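Local atomic coordinates of Anapc5 protein (Xenopus laevis, PDB entry 5BPZ), a protein that forms part of the anaphase-promoting complex (APC/C), a ubiquitin ligase of the cell cycle, as its subunit Apc5, which probably contributes to the scaffold of the complex. Residues Ile35-Leu40 and Pro64-Pro69. Numbering follows the deposited sequence.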
ATOM      1  N   ILE A  35       1.749  -2.526   3.325  1.00 34.18           N
ATOM      2  CA  ILE A  35       0.878  -1.351   3.509  1.00 33.67           C
ATOM      3  C   ILE A  35       0.927  -0.498   2.237  1.00 34.76           C
ATOM      4  O   ILE A  35      -0.112  -0.074   1.721  1.00 34.79           O
ATOM      5  CB  ILE A  35       1.300  -0.548   4.776  1.00 36.90           C
ATOM      6  CG1 ILE A  35       0.954  -1.336   6.069  1.00 38.36           C
ATOM      7  CG2 ILE A  35       0.662   0.845   4.798  1.00 37.31           C
ATOM      8  CD1 ILE A  35       1.654  -0.784   7.400  1.00 39.15           C
ATOM      9  N   SER A  36       2.140  -0.301   1.713  1.00 29.31           N
ATOM     10  CA  SER A  36       2.409   0.454   0.491  1.00 27.89           C
ATOM     11  C   SER A  36       1.733  -0.190  -0.731  1.00 31.68           C
ATOM     12  O   SER A  36       1.227   0.511  -1.605  1.00 30.65           O
ATOM     13  CB  SER A  36       3.913   0.593   0.306  1.00 28.86           C
ATOM     14  OG  SER A  36       4.472   1.212   1.455  1.00 33.80           O
ATOM     15  N   VAL A  37       1.664  -1.525  -0.749  1.00 30.60           N
ATOM     16  CA  VAL A  37       0.981  -2.291  -1.798  1.00 30.27           C
ATOM     17  C   VAL A  37      -0.545  -2.080  -1.678  1.00 34.74           C
ATOM     18  O   VAL A  37      -1.216  -1.875  -2.690  1.00 33.76           O
ATOM     19  CB  VAL A  37       1.403  -3.778  -1.812  1.00 34.04           C
ATOM     20  CG1 VAL A  37       0.561  -4.581  -2.800  1.00 33.62           C
ATOM     21  CG2 VAL A  37       2.887  -3.906  -2.160  1.00 34.00           C
ATOM     22  N   LEU A  38      -1.067  -2.054  -0.439  1.00 31.83           N
ATOM     23  CA  LEU A  38      -2.480  -1.776  -0.168  1.00 32.23           C
ATOM     24  C   LEU A  38      -2.828  -0.367  -0.644  1.00 35.85           C
ATOM     25  O   LEU A  38      -3.851  -0.197  -1.291  1.00 36.85           O
ATOM     26  CB  LEU A  38      -2.817  -1.945   1.330  1.00 33.32           C
ATOM     27  CG  LEU A  38      -2.727  -3.362   1.906  1.00 38.96           C
ATOM     28  CD1 LEU A  38      -2.847  -3.330   3.417  1.00 40.78           C
ATOM     29  CD2 LEU A  38      -3.802  -4.305   1.301  1.00 39.93           C
ATOM     30  N   VAL A  39      -1.950   0.628  -0.364  1.00 33.39           N
ATOM     31  CA  VAL A  39      -2.072   2.035  -0.797  1.00 32.40           C
ATOM     32  C   VAL A  39      -2.115   2.049  -2.342  1.00 35.62           C
ATOM     33  O   VAL A  39      -2.968   2.718  -2.927  1.00 35.65           O
ATOM     34  CB  VAL A  39      -0.905   2.909  -0.242  1.00 35.58           C
ATOM     35  CG1 VAL A  39      -0.806   4.250  -0.967  1.00 34.85           C
ATOM     36  CG2 VAL A  39      -1.036   3.120   1.269  1.00 36.28           C
ATOM     37  N   LEU A  40      -1.207   1.289  -2.987  1.00 30.49           N
ATOM     38  CA  LEU A  40      -1.170   1.174  -4.435  1.00 30.13           C
ATOM     39  C   LEU A  40      -2.477   0.582  -4.987  1.00 33.79           C
ATOM     40  O   LEU A  40      -3.027   1.124  -5.949  1.00 31.58           O
ATOM     41  CB  LEU A  40       0.052   0.372  -4.893  1.00 30.30           C
ATOM     42  CG  LEU A  40       0.089  -0.071  -6.357  1.00 34.61           C
ATOM     43  CD1 LEU A  40       0.171   1.120  -7.303  1.00 34.72           C
ATOM     44  CD2 LEU A  40       1.228  -1.014  -6.592  1.00 34.81           C
ATOM     45  N   PRO A  64       2.723  -9.681  -9.335  1.00 46.49           N
ATOM     46  CA  PRO A  64       3.993 -10.078  -8.676  1.00 45.88           C
ATOM     47  C   PRO A  64       4.382  -9.288  -7.413  1.00 45.58           C
ATOM     48  O   PRO A  64       5.160  -9.798  -6.615  1.00 46.38           O
ATOM     49  CB  PRO A  64       5.037  -9.891  -9.784  1.00 48.98           C
ATOM     50  CG  PRO A  64       4.263  -9.979 -11.052  1.00 54.76           C
ATOM     51  CD  PRO A  64       2.969  -9.310 -10.746  1.00 48.42           C
ATOM     52  N   LEU A  65       3.859  -8.058  -7.236  1.00 38.67           N
ATOM     53  CA  LEU A  65       4.111  -7.212  -6.065  1.00 37.14           C
ATOM     54  C   LEU A  65       3.412  -7.763  -4.810  1.00 43.61           C
ATOM     55  O   LEU A  65       3.901  -7.574  -3.695  1.00 42.49           O
ATOM     56  CB  LEU A  65       3.658  -5.768  -6.313  1.00 34.88           C
ATOM     57  CG  LEU A  65       4.432  -4.957  -7.363  1.00 39.75           C
ATOM     58  CD1 LEU A  65       3.804  -3.582  -7.556  1.00 37.43           C
ATOM     59  CD2 LEU A  65       5.922  -4.807  -6.993  1.00 41.30           C
ATOM     60  N   LEU A  66       2.270  -8.437  -5.007  1.00 42.24           N
ATOM     61  CA  LEU A  66       1.442  -9.023  -3.959  1.00 44.02           C
ATOM     62  C   LEU A  66       2.018 -10.364  -3.513  1.00 51.92           C
ATOM     63  O   LEU A  66       1.867 -10.757  -2.355  1.00 52.07           O
ATOM     64  CB  LEU A  66       0.020  -9.233  -4.512  1.00 44.63           C
ATOM     65  CG  LEU A  66      -0.976  -8.066  -4.448  1.00 48.19           C
ATOM     66  CD1 LEU A  66      -0.584  -6.904  -5.364  1.00 46.72           C
ATOM     67  CD2 LEU A  66      -2.340  -8.530  -4.872  1.00 52.71           C
ATOM     68  N   GLN A  67       2.686 -11.053  -4.441  1.00 51.68           N
ATOM     69  CA  GLN A  67       3.265 -12.382  -4.264  1.00 55.44           C
ATOM     70  C   GLN A  67       4.765 -12.397  -3.917  1.00 60.36           C
ATOM     71  O   GLN A  67       5.239 -13.358  -3.311  1.00 63.34           O
ATOM     72  CB  GLN A  67       3.002 -13.222  -5.532  1.00 58.87           C
ATOM     73  CG  GLN A  67       1.515 -13.414  -5.840  1.00 75.56           C
ATOM     74  CD  GLN A  67       1.274 -13.998  -7.209  1.00 99.57           C
ATOM     75  OE1 GLN A  67       0.980 -13.280  -8.173  1.00 93.54           O
ATOM     76  NE2 GLN A  67       1.361 -15.318  -7.320  1.00 96.73           N
ATOM     77  N   GLY A  68       5.487 -11.357  -4.319  1.00 54.48           N
ATOM     78  CA  GLY A  68       6.932 -11.263  -4.142  1.00 54.96           C
ATOM     79  C   GLY A  68       7.431 -10.884  -2.760  1.00 57.68           C
ATOM     80  O   GLY A  68       6.634 -10.685  -1.836  1.00 56.90           O
ATOM     81  N   PRO A  69       8.771 -10.779  -2.591  1.00 53.33           N
ATOM     82  CA  PRO A  69       9.308 -10.386  -1.276  1.00 52.39           C
ATOM     83  C   PRO A  69       9.253  -8.874  -1.072  1.00 51.22           C
ATOM     84  O   PRO A  69       8.982  -8.135  -2.018  1.00 47.64           O
ATOM     85  CB  PRO A  69      10.746 -10.916  -1.296  1.00 56.97           C
ATOM     86  CG  PRO A  69      11.088 -11.111  -2.740  1.00 62.71           C
ATOM     87  CD  PRO A  69       9.848 -10.959  -3.587  1.00 56.32           C
TER
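V37 of helix 32-46 turns toward the last turn of helix 52-67 and meets L66 there with one of its two methyls. V37 CG1 lies 3.6 Å from CD1 of L66, the two side chains crossing obliquely. With CG1 anti to the backbone N (chi1 173°), the other methyl is placed beside that nitrogen, and V37 CG2 comes only within 4.1 Å of the backbone O of L65, a loose van der Waals approach. The polar demand of this oxygen is met by the hydroxyl of Y33, one turn before V37, which forms a hydrogen bond with it and ties the two helices together next to the apolar patch. Nearly one turn after V37, L40 reaches across, its CD2 lying 3.8 Å from the CD1 methyl of L65, and these two side chains cross at about a right angle. The CB of L65 points at helix 32-46, whereas that of L66 points neither toward that helix nor away from it; CD1, at the end of the L66 side chain, is what reaches V37. Neighbouring helices pack against the contact: F133 of helix 129-142 touches both V37 and L66, while in helix 73-83 L76 packs on L65 and V80 on L40. The side-chain contacts across the segments are apolar, a small buried patch of branched side chains joining consecutive helices of this all-helical domain, so methyl-to-methyl packing and exclusion of water hold it, with the bond from Y33 to the O of L65 lying beside it.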